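Local coordinates for protein chitinase (Thermococcus chitonophagus, PDB 5XSW) that probably hydrolyses internal bonds of chitin chains as an endochitinase, this piece pairing an N-terminal beta-sandwich with a helical domain that holds the bound sugars, at residues G107-Y112 / K314-L319; D324-T329 / T377-T382; M428-R433 / M461-E466; Y187-L192 / I447-D452. One frame throughout, in Å; residues are numbered along the deposited sequence.

Contact 1: G107-Y112 / K314-L319; sequences GESIIY and KYNEFL
I111 lays the end of its side chain against the amide of N316, CD1 standing 3.4 Å from OD1 and the two side chains running obliquely to one another. The contact joins a type I beta turn, G107 to I110, to the start of helix 313-321. The turn lies in the loop that follows strand 98-104, the last strand of the N-terminal beta-sandwich, so this is a place where the chain leaving the sandwich rests on the helical domain. N316 carries most of the load. Its ND2 gives a hydrogen bond to the backbone oxygen S109 O at 3.0 Å, with an N-H...O angle of 159°. The acceptor lies almost in the amide plane, whereas ND2 approaches from above the carbonyl plane, 37° out of it. OD1 turns to another partner, the hydroxyl of Y308 on helix 288-311, so both ends of the amide are engaged and its rotation is probably fixed. With an alanine here, S109 O and the Y308 hydroxyl would probably lose this mate and a gap would open beneath I111. Further along the same helix L319 adds a loose apolar touch, its CD1 4.4 Å from I111 CD1. S109 places OG between its backbone N and carbonyl carbon, chi1 68°, turning the hydroxyl towards the helix, where D313 is a weak partner. A water completes the join: it accepts from the backbone N of N316 at 3.0 Å and is hydrogen-bonded to S109 OG at 2.8 Å.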
# COMPACT_ATOMS: atom_id res chain seq x y z
N GLY A 107 9.08 2.00 -18.93
CA GLY A 107 8.95 1.70 -20.35
C GLY A 107 9.47 2.89 -21.12
O GLY A 107 8.95 3.99 -20.97
N GLU A 108 10.48 2.67 -21.94
CA GLU A 108 11.09 3.76 -22.71
C GLU A 108 10.11 4.34 -23.75
O GLU A 108 10.22 5.49 -24.14
CB GLU A 108 12.39 3.22 -23.38
CG GLU A 108 13.45 2.84 -22.33
CD GLU A 108 14.71 2.15 -22.90
OE1 GLU A 108 14.73 1.89 -24.12
OE2 GLU A 108 15.66 1.87 -22.12
N SER A 109 9.15 3.55 -24.20
CA SER A 109 8.24 4.01 -25.26
C SER A 109 6.87 4.53 -24.77
O SER A 109 5.90 4.62 -25.54
CB SER A 109 8.03 2.87 -26.24
OG SER A 109 7.30 1.83 -25.62
N ILE A 110 6.77 4.83 -23.48
CA ILE A 110 5.45 5.19 -22.98
C ILE A 110 4.97 6.44 -23.66
O ILE A 110 5.74 7.42 -23.87
CB ILE A 110 5.49 5.39 -21.42
CG1 ILE A 110 4.08 5.65 -20.91
CG2 ILE A 110 6.45 6.49 -21.00
CD1 ILE A 110 3.97 5.28 -19.33
N ILE A 111 3.71 6.40 -24.08
CA ILE A 111 3.11 7.54 -24.78
C ILE A 111 2.40 8.52 -23.85
O ILE A 111 1.43 8.14 -23.17
CB ILE A 111 2.10 7.08 -25.85
CG1 ILE A 111 2.80 6.20 -26.92
CG2 ILE A 111 1.36 8.35 -26.49
CD1 ILE A 111 1.76 5.43 -27.77
N TYR A 112 2.88 9.77 -23.81
CA TYR A 112 2.19 10.82 -23.07
C TYR A 112 1.83 11.92 -24.08
O TYR A 112 2.67 12.72 -24.41
CB TYR A 112 3.06 11.41 -21.95
CG TYR A 112 3.05 10.51 -20.71
CD1 TYR A 112 1.84 10.31 -20.01
CD2 TYR A 112 4.19 9.84 -20.29
CE1 TYR A 112 1.80 9.43 -18.86
CE2 TYR A 112 4.16 8.98 -19.16
CZ TYR A 112 2.94 8.81 -18.46
OH TYR A 112 2.91 7.98 -17.35
N LYS A 314 5.78 -4.20 -26.44
CA LYS A 314 4.52 -4.93 -26.63
C LYS A 314 3.28 -4.13 -26.21
O LYS A 314 2.17 -4.39 -26.71
CB LYS A 314 4.60 -6.24 -25.84
CG LYS A 314 3.72 -7.36 -26.34
CD LYS A 314 4.17 -8.77 -25.87
CE LYS A 314 3.23 -9.89 -26.52
NZ LYS A 314 3.48 -11.37 -26.20
N TYR A 315 3.44 -3.16 -25.29
CA TYR A 315 2.25 -2.39 -24.86
C TYR A 315 1.68 -1.57 -26.03
O TYR A 315 0.50 -1.60 -26.32
CB TYR A 315 2.60 -1.45 -23.69
CG TYR A 315 1.39 -0.85 -22.98
CD1 TYR A 315 0.74 0.25 -23.50
CD2 TYR A 315 0.88 -1.42 -21.77
CE1 TYR A 315 -0.38 0.83 -22.83
CE2 TYR A 315 -0.23 -0.86 -21.11
CZ TYR A 315 -0.84 0.26 -21.64
OH TYR A 315 -1.93 0.81 -20.98
N ASN A 316 2.53 -0.80 -26.69
CA ASN A 316 2.05 -0.03 -27.87
C ASN A 316 1.58 -0.96 -29.03
O ASN A 316 0.65 -0.64 -29.76
CB ASN A 316 3.15 0.93 -28.35
CG ASN A 316 3.41 2.05 -27.35
OD1 ASN A 316 2.52 2.36 -26.57
ND2 ASN A 316 4.60 2.61 -27.33
N GLU A 317 2.19 -2.12 -29.13
CA GLU A 317 1.77 -3.10 -30.13
C GLU A 317 0.35 -3.56 -29.82
O GLU A 317 -0.50 -3.60 -30.69
CB GLU A 317 2.77 -4.27 -30.17
CG GLU A 317 2.41 -5.32 -31.18
CD GLU A 317 3.29 -6.58 -31.05
OE1 GLU A 317 4.13 -6.63 -30.12
OE2 GLU A 317 3.12 -7.52 -31.88
N PHE A 318 0.06 -3.81 -28.54
CA PHE A 318 -1.31 -4.13 -28.14
C PHE A 318 -2.29 -3.00 -28.45
O PHE A 318 -3.41 -3.26 -28.89
CB PHE A 318 -1.35 -4.47 -26.62
CG PHE A 318 -2.72 -4.78 -26.12
CD1 PHE A 318 -3.27 -6.04 -26.31
CD2 PHE A 318 -3.47 -3.81 -25.51
CE1 PHE A 318 -4.53 -6.31 -25.88
CE2 PHE A 318 -4.76 -4.08 -25.05
CZ PHE A 318 -5.28 -5.32 -25.24
N LEU A 319 -1.90 -1.75 -28.18
CA LEU A 319 -2.80 -0.61 -28.47
C LEU A 319 -3.12 -0.54 -30.00
O LEU A 319 -4.23 -0.24 -30.43
CB LEU A 319 -2.17 0.72 -28.03
CG LEU A 319 -1.86 1.05 -26.53
CD1 LEU A 319 -1.08 2.37 -26.37
CD2 LEU A 319 -3.14 1.10 -25.73
O HOH W 1 5.27 -0.09 -25.82

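Contact 2: D324-T329 / T377-T382; sequences DPWAET and TVINIT
The indole of W326 and the methyl of T329 press on one side of helix 374-386, a buried helix-to-helix contact made at the start of helix 327-338. The side chains of W326 and I379 run past one another, pointing oppositely, with CE3 of W326 3.9 Å from I379 CG1, while I379 O sits over one face of the ring. T382 meets the ring at its edge, its CG2 almost in the indole plane and 4.0 Å from W326 CZ3. Within the first turn of the helix, T329 points CG2 at I379 CD1 across 3.7 Å, and its OG1 is held by the backbone N of F151. I379 CG1 thus touches both the indole and the T329 methyl, which lie on the same side of it. Behind this first shell, W326 is the third residue of the type I beta turn from D324 to A327 and the N-cap of the helix. An Asx turn sets it there: W326 N donates to D324 OD1 at 2.8 Å, reaching it from above the carboxylate plane, and D324 OD2 is taken by the backbone N of L362. With OG1 of T382 beside the backbone N (chi1 -55°), CG2 is anti to that N and directed at the indole, while OG1 donates back to V378 O at 2.7 Å.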
# COMPACT_ATOMS: atom_id res chain seq x y z
N ASP A 324 -10.82 -4.17 -29.69
CA ASP A 324 -11.71 -3.37 -28.83
C ASP A 324 -11.02 -2.00 -28.65
O ASP A 324 -9.91 -1.89 -28.10
CB ASP A 324 -11.94 -4.09 -27.47
CG ASP A 324 -12.83 -3.30 -26.50
OD1 ASP A 324 -13.15 -2.12 -26.75
OD2 ASP A 324 -13.23 -3.89 -25.49
N PRO A 325 -11.63 -0.95 -29.18
CA PRO A 325 -10.95 0.34 -29.09
C PRO A 325 -10.88 0.89 -27.61
O PRO A 325 -10.13 1.80 -27.32
CB PRO A 325 -11.81 1.24 -29.99
CG PRO A 325 -13.17 0.67 -29.87
CD PRO A 325 -12.96 -0.83 -29.81
N TRP A 326 -11.63 0.29 -26.70
CA TRP A 326 -11.63 0.74 -25.29
C TRP A 326 -10.78 -0.22 -24.44
O TRP A 326 -10.80 -0.15 -23.20
CB TRP A 326 -13.07 0.84 -24.78
CG TRP A 326 -13.82 2.05 -25.25
CD1 TRP A 326 -14.51 2.19 -26.44
CD2 TRP A 326 -13.97 3.29 -24.55
NE1 TRP A 326 -15.06 3.45 -26.51
CE2 TRP A 326 -14.75 4.14 -25.37
CE3 TRP A 326 -13.51 3.76 -23.32
CZ2 TRP A 326 -15.09 5.45 -24.99
CZ3 TRP A 326 -13.85 5.05 -22.94
CH2 TRP A 326 -14.62 5.88 -23.78
N ALA A 327 -10.04 -1.13 -25.10
CA ALA A 327 -9.27 -2.15 -24.39
C ALA A 327 -8.34 -1.56 -23.28
O ALA A 327 -8.38 -2.06 -22.17
CB ALA A 327 -8.42 -2.97 -25.35
N GLU A 328 -7.51 -0.56 -23.58
CA GLU A 328 -6.60 -0.02 -22.61
C GLU A 328 -7.38 0.51 -21.37
O GLU A 328 -7.02 0.25 -20.19
CB GLU A 328 -5.76 1.10 -23.21
CG GLU A 328 -4.86 1.77 -22.13
CD GLU A 328 -3.93 2.84 -22.68
OE1 GLU A 328 -4.39 3.65 -23.54
OE2 GLU A 328 -2.79 2.92 -22.21
N THR A 329 -8.42 1.27 -21.65
CA THR A 329 -9.25 1.89 -20.58
C THR A 329 -9.90 0.79 -19.72
O THR A 329 -10.00 0.93 -18.50
CB THR A 329 -10.32 2.85 -21.19
OG1 THR A 329 -9.62 3.92 -21.87
CG2 THR A 329 -11.19 3.44 -20.07
N THR A 377 -19.67 0.24 -16.34
CA THR A 377 -20.21 1.54 -15.89
C THR A 377 -19.26 2.69 -16.24
O THR A 377 -19.69 3.70 -16.81
CB THR A 377 -20.47 1.54 -14.36
OG1 THR A 377 -21.39 0.49 -14.02
CG2 THR A 377 -21.06 2.91 -13.86
N VAL A 378 -17.99 2.55 -15.87
CA VAL A 378 -17.05 3.65 -16.00
C VAL A 378 -16.82 3.93 -17.50
O VAL A 378 -16.76 5.07 -17.97
CB VAL A 378 -15.72 3.32 -15.27
CG1 VAL A 378 -14.63 4.32 -15.65
CG2 VAL A 378 -15.96 3.37 -13.68
N ILE A 379 -16.74 2.85 -18.27
CA ILE A 379 -16.50 3.01 -19.71
C ILE A 379 -17.70 3.64 -20.40
O ILE A 379 -17.53 4.59 -21.19
CB ILE A 379 -16.13 1.63 -20.32
CG1 ILE A 379 -14.60 1.50 -20.35
CG2 ILE A 379 -16.81 1.41 -21.58
CD1 ILE A 379 -14.01 1.27 -19.04
N ASN A 380 -18.90 3.18 -20.07
CA ASN A 380 -20.12 3.77 -20.63
C ASN A 380 -20.27 5.25 -20.28
O ASN A 380 -20.61 6.08 -21.13
CB ASN A 380 -21.35 3.00 -20.14
CG ASN A 380 -21.43 1.60 -20.81
OD1 ASN A 380 -21.02 1.40 -21.98
ND2 ASN A 380 -21.90 0.62 -20.06
N ILE A 381 -20.00 5.61 -19.03
CA ILE A 381 -20.15 7.03 -18.65
C ILE A 381 -19.08 7.90 -19.32
O ILE A 381 -19.38 9.02 -19.79
CB ILE A 381 -20.13 7.20 -17.09
CG1 ILE A 381 -21.38 6.56 -16.50
CG2 ILE A 381 -20.07 8.69 -16.68
CD1 ILE A 381 -21.46 6.61 -14.93
N THR A 382 -17.84 7.42 -19.37
CA THR A 382 -16.78 8.17 -20.05
C THR A 382 -17.19 8.42 -21.52
O THR A 382 -17.05 9.56 -22.03
CB THR A 382 -15.42 7.42 -20.00
OG1 THR A 382 -15.10 7.13 -18.63
CG2 THR A 382 -14.24 8.21 -20.60

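Contact 3: M428-R433 / M461-E466; sequences MRDVKR and MKHWPE
OD2 of D430 receives a short hydrogen bond from NE2 of H463, 2.6 Å long and bent to an N-H...O angle of 145°. This single histidine-carboxylate bond ties the middle of helix 421-439 to a type I beta turn, M461 to W464, that begins at the last residue of helix 449-461. The carboxylate oxygen lies close to the imidazole plane, at the ring edge, and the ring meets OD2 on its anti side, 33° out of the carboxylate plane. H463 CG stands beside the backbone N and anti to the carbonyl carbon (chi1 -58°), which carries NE2 to the aspartate. The two side chains cross at about a right angle, and no other pair of residues from the two segments touches. The other carboxylate oxygen, OD1, accepts from the backbone N of G125, and the loop side chains W122 and P124 also pack on D430; the aspartate therefore joins three parts of the chain. Its negative charge would probably favour a protonated imidazole. A leucine in its partner histidine's place would probably leave D430 OD2 without this donor and loosen the hold of the turn on the helix. W464 N bonds back to M461 O, and M461 CG lies 3.8 Å above the centre of the W464 ring.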
# COMPACT_ATOMS: atom_id res chain seq x y z
N MET A 428 4.69 32.33 -9.98
CA MET A 428 3.44 32.97 -9.61
C MET A 428 3.30 34.40 -10.20
O MET A 428 2.20 34.78 -10.58
CB MET A 428 3.32 32.97 -8.07
CG MET A 428 2.99 31.56 -7.48
SD MET A 428 1.58 30.72 -8.31
CE MET A 428 0.22 31.82 -8.02
N ARG A 429 4.40 35.16 -10.33
CA ARG A 429 4.31 36.44 -11.11
C ARG A 429 3.81 36.20 -12.55
O ARG A 429 2.89 36.88 -13.03
CB ARG A 429 5.69 37.16 -11.14
CG ARG A 429 6.06 37.80 -9.79
CD ARG A 429 7.26 38.77 -9.88
NE ARG A 429 8.52 38.09 -10.19
CZ ARG A 429 9.26 37.46 -9.28
NH1 ARG A 429 8.89 37.43 -8.00
NH2 ARG A 429 10.38 36.87 -9.65
N ASP A 430 4.40 35.22 -13.25
CA ASP A 430 3.92 34.86 -14.59
C ASP A 430 2.46 34.41 -14.62
O ASP A 430 1.69 34.81 -15.50
CB ASP A 430 4.78 33.74 -15.18
CG ASP A 430 6.13 34.23 -15.70
OD1 ASP A 430 6.42 35.47 -15.70
OD2 ASP A 430 6.91 33.35 -16.14
N VAL A 431 2.07 33.58 -13.64
CA VAL A 431 0.67 33.12 -13.58
C VAL A 431 -0.27 34.29 -13.37
O VAL A 431 -1.33 34.42 -14.02
CB VAL A 431 0.50 32.08 -12.41
CG1 VAL A 431 -1.00 31.86 -12.07
CG2 VAL A 431 1.23 30.75 -12.76
N LYS A 432 0.10 35.17 -12.44
CA LYS A 432 -0.77 36.36 -12.22
C LYS A 432 -0.85 37.27 -13.45
O LYS A 432 -1.95 37.78 -13.83
CB LYS A 432 -0.27 37.18 -11.02
CG LYS A 432 -1.22 38.37 -10.74
CD LYS A 432 -1.06 38.93 -9.38
CE LYS A 432 -2.23 39.88 -9.06
NZ LYS A 432 -2.14 40.23 -7.60
N ARG A 433 0.31 37.47 -14.09
CA ARG A 433 0.29 38.27 -15.33
C ARG A 433 -0.57 37.62 -16.39
O ARG A 433 -1.37 38.29 -17.07
CB ARG A 433 1.72 38.49 -15.89
CG ARG A 433 1.72 39.37 -17.16
CD ARG A 433 3.13 39.70 -17.64
NE ARG A 433 3.13 40.41 -18.93
CZ ARG A 433 3.07 41.74 -19.06
NH1 ARG A 433 3.01 42.51 -17.98
NH2 ARG A 433 3.08 42.29 -20.27
N MET A 461 3.54 25.68 -15.59
CA MET A 461 4.42 24.52 -15.80
C MET A 461 5.70 24.79 -16.57
O MET A 461 6.65 23.98 -16.53
CB MET A 461 3.63 23.38 -16.51
CG MET A 461 2.53 22.84 -15.52
SD MET A 461 1.46 21.61 -16.29
CE MET A 461 2.53 20.18 -16.26
N LYS A 462 5.74 25.94 -17.25
CA LYS A 462 7.00 26.39 -17.86
C LYS A 462 8.05 26.49 -16.78
O LYS A 462 9.22 26.39 -17.05
CB LYS A 462 6.81 27.76 -18.55
CG LYS A 462 6.04 27.74 -19.86
CD LYS A 462 7.03 27.17 -20.97
CE LYS A 462 6.43 27.14 -22.38
NZ LYS A 462 7.36 26.43 -23.36
N HIS A 463 7.66 26.72 -15.54
CA HIS A 463 8.61 26.80 -14.45
C HIS A 463 8.84 25.50 -13.69
O HIS A 463 9.59 25.47 -12.76
CB HIS A 463 8.23 27.89 -13.46
CG HIS A 463 8.13 29.25 -14.07
ND1 HIS A 463 9.07 30.22 -13.86
CD2 HIS A 463 7.21 29.79 -14.88
CE1 HIS A 463 8.72 31.30 -14.52
NE2 HIS A 463 7.60 31.07 -15.15
N TRP A 464 8.18 24.39 -14.09
CA TRP A 464 8.33 23.13 -13.36
C TRP A 464 9.54 22.32 -13.86
O TRP A 464 9.92 22.41 -15.02
CB TRP A 464 7.03 22.31 -13.48
CG TRP A 464 5.86 22.88 -12.71
CD1 TRP A 464 5.72 24.15 -12.21
CD2 TRP A 464 4.65 22.18 -12.36
NE1 TRP A 464 4.50 24.29 -11.59
CE2 TRP A 464 3.82 23.08 -11.66
CE3 TRP A 464 4.18 20.87 -12.59
CZ2 TRP A 464 2.55 22.73 -11.17
CZ3 TRP A 464 2.92 20.51 -12.10
CH2 TRP A 464 2.12 21.44 -11.42
N PRO A 465 10.15 21.51 -12.98
CA PRO A 465 11.27 20.67 -13.41
C PRO A 465 10.90 19.79 -14.61
O PRO A 465 9.74 19.34 -14.70
CB PRO A 465 11.57 19.80 -12.19
CG PRO A 465 10.78 20.34 -11.08
CD PRO A 465 9.69 21.20 -11.61
N GLU A 466 11.86 19.57 -15.51
CA GLU A 466 11.70 18.72 -16.68
C GLU A 466 12.48 17.43 -16.46
O GLU A 466 13.51 17.45 -15.78
CB GLU A 466 12.18 19.44 -17.94
CG GLU A 466 11.31 20.64 -18.33
CD GLU A 466 10.10 20.23 -19.16
OE1 GLU A 466 9.83 19.01 -19.25
OE2 GLU A 466 9.46 21.11 -19.77

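Contact 4: Y187-L192 / I447-D452; sequences YFAMGL and ISYRYD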
# COMPACT_ATOMS: atom_id res chain seq x y z
N TYR A 187 -12.83 24.05 -7.39
CA TYR A 187 -11.48 23.67 -6.96
C TYR A 187 -11.21 22.23 -7.41
O TYR A 187 -10.13 21.88 -7.87
CB TYR A 187 -11.29 23.84 -5.44
CG TYR A 187 -11.65 25.25 -5.05
CD1 TYR A 187 -10.91 26.32 -5.54
CD2 TYR A 187 -12.77 25.52 -4.27
CE1 TYR A 187 -11.28 27.64 -5.24
CE2 TYR A 187 -13.15 26.82 -3.98
CZ TYR A 187 -12.38 27.88 -4.46
OH TYR A 187 -12.75 29.18 -4.18
N PHE A 188 -12.23 21.41 -7.26
CA PHE A 188 -12.21 20.05 -7.81
C PHE A 188 -11.98 20.10 -9.33
O PHE A 188 -11.17 19.32 -9.89
CB PHE A 188 -13.54 19.33 -7.51
CG PHE A 188 -13.63 17.94 -8.16
CD1 PHE A 188 -12.79 16.91 -7.74
CD2 PHE A 188 -14.56 17.68 -9.14
CE1 PHE A 188 -12.88 15.59 -8.35
CE2 PHE A 188 -14.63 16.40 -9.77
CZ PHE A 188 -13.78 15.37 -9.33
N ALA A 189 -12.70 21.00 -10.01
CA ALA A 189 -12.52 21.12 -11.48
C ALA A 189 -11.06 21.49 -11.80
O ALA A 189 -10.43 20.95 -12.74
CB ALA A 189 -13.50 22.18 -12.08
N MET A 190 -10.48 22.42 -11.03
CA MET A 190 -9.08 22.73 -11.28
C MET A 190 -8.14 21.55 -11.02
O MET A 190 -7.12 21.42 -11.69
CB MET A 190 -8.62 23.96 -10.45
CG MET A 190 -9.28 25.25 -10.99
SD MET A 190 -8.64 26.72 -10.10
CE MET A 190 -9.60 26.62 -8.69
N GLY A 191 -8.44 20.71 -10.03
CA GLY A 191 -7.63 19.51 -9.82
C GLY A 191 -7.73 18.54 -11.00
O GLY A 191 -6.71 17.95 -11.37
N LEU A 192 -8.93 18.36 -11.55
CA LEU A 192 -9.12 17.52 -12.75
C LEU A 192 -8.24 18.10 -13.88
O LEU A 192 -7.71 17.38 -14.68
CB LEU A 192 -10.59 17.50 -13.22
CG LEU A 192 -11.64 16.72 -12.38
CD1 LEU A 192 -13.08 16.98 -12.87
CD2 LEU A 192 -11.25 15.21 -12.30
N ILE A 447 -11.21 34.83 -15.07
CA ILE A 447 -10.98 34.12 -16.31
C ILE A 447 -11.96 32.92 -16.36
O ILE A 447 -12.74 32.69 -15.44
CB ILE A 447 -9.51 33.59 -16.43
CG1 ILE A 447 -9.19 32.61 -15.30
CG2 ILE A 447 -8.50 34.74 -16.40
CD1 ILE A 447 -7.83 31.97 -15.43
N SER A 448 -11.94 32.19 -17.46
CA SER A 448 -12.85 31.09 -17.69
C SER A 448 -12.13 29.76 -17.41
O SER A 448 -11.02 29.54 -17.91
CB SER A 448 -13.35 31.07 -19.11
OG SER A 448 -13.96 29.82 -19.40
N TYR A 449 -12.78 28.86 -16.65
CA TYR A 449 -12.21 27.52 -16.46
C TYR A 449 -12.09 26.82 -17.82
O TYR A 449 -11.02 26.40 -18.25
CB TYR A 449 -13.07 26.71 -15.50
CG TYR A 449 -12.59 25.27 -15.45
CD1 TYR A 449 -11.56 24.90 -14.63
CD2 TYR A 449 -13.19 24.30 -16.23
CE1 TYR A 449 -11.11 23.53 -14.54
CE2 TYR A 449 -12.76 22.93 -16.19
CZ TYR A 449 -11.74 22.58 -15.33
OH TYR A 449 -11.36 21.26 -15.29
N ARG A 450 -13.20 26.77 -18.53
CA ARG A 450 -13.23 26.07 -19.82
C ARG A 450 -12.18 26.63 -20.83
O ARG A 450 -11.41 25.87 -21.44
CB ARG A 450 -14.64 26.16 -20.43
CG ARG A 450 -14.68 25.44 -21.78
CD ARG A 450 -16.04 25.49 -22.42
NE ARG A 450 -15.92 25.24 -23.85
CZ ARG A 450 -16.98 25.12 -24.67
NH1 ARG A 450 -18.23 25.17 -24.20
NH2 ARG A 450 -16.77 24.92 -25.96
N TYR A 451 -12.13 27.96 -20.97
CA TYR A 451 -11.33 28.57 -22.06
C TYR A 451 -9.91 28.91 -21.65
O TYR A 451 -8.99 28.86 -22.48
CB TYR A 451 -12.07 29.83 -22.59
CG TYR A 451 -13.37 29.48 -23.28
CD1 TYR A 451 -13.38 28.95 -24.56
CD2 TYR A 451 -14.57 29.57 -22.60
CE1 TYR A 451 -14.57 28.60 -25.17
CE2 TYR A 451 -15.76 29.21 -23.20
CZ TYR A 451 -15.76 28.73 -24.47
OH TYR A 451 -16.97 28.39 -25.05
N ASP A 452 -9.70 29.28 -20.39
CA ASP A 452 -8.42 29.81 -19.97
C ASP A 452 -7.56 28.92 -19.08
O ASP A 452 -6.35 29.14 -18.95
CB ASP A 452 -8.63 31.12 -19.21
CG ASP A 452 -9.29 32.18 -20.06
OD1 ASP A 452 -8.83 32.38 -21.21
OD2 ASP A 452 -10.26 32.78 -19.58
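One polar bond spans the contact: the hydroxyl of Y449 donates to the backbone oxygen A189 O of helix 186-199 at 2.7 Å. It comes from above the carbonyl plane, 50° out of it, so the phenol leans over the peptide group instead of meeting it end on. The apolar contacts belong to the same ring. A189 CB makes a CH-pi contact over one face, 4.0 Å from the ring centroid and shifted towards the rim, and CB is 3.7 Å from Y449 CE1. M190 brings CG to 4.3 Å from Y449 CD1. With CG anti to the backbone N, chi1 172°, Y449 extends from the first turn of its helix to the neighbouring one, and the small A189 probably lets the ring lie close against the backbone there. Y393, outside the two segments, packs edge-to-face with Y449.

Bonds within 447-452 fix the base from which the tyrosine reaches. S448 OG accepts from Y451 N at 3.0 Å, and S448 N donates to the anti lone pair of D452 OD2 at 2.8 Å; OD2 is also bonded by NE1 of W442. Strand 447-448, which leads into the helix, pairs antiparallel with strand 396-397. The whole is a serine N-cap at a strand-to-helix junction, with the first residue of helix 449-461 docked in a buried contact on helix 186-199.

In the fold
Leaving the N-terminal sandwich, the chain passes through 107-112, and contact 1 closes a loop of about two hundred residues when helix 313-321 returns to it. Contact 4 opens inside that loop, at 187-192, and closes beyond it at 447-452, so the two cross, on opposite sides of the chain's centre. Contact 2 follows contact 1 in series and is nested within contact 4; helices 313-321 and 327-338 are consecutive, and Y315 OH, probably hydrogen-bonded to E328 OE2, links the two contacts. Contact 3 opens at 428-433, before contact 4 closes, and ends after it, crossing it. Together they join the loop after the sandwich, the helices around 313-338 and 374-386, and the C-terminal helices.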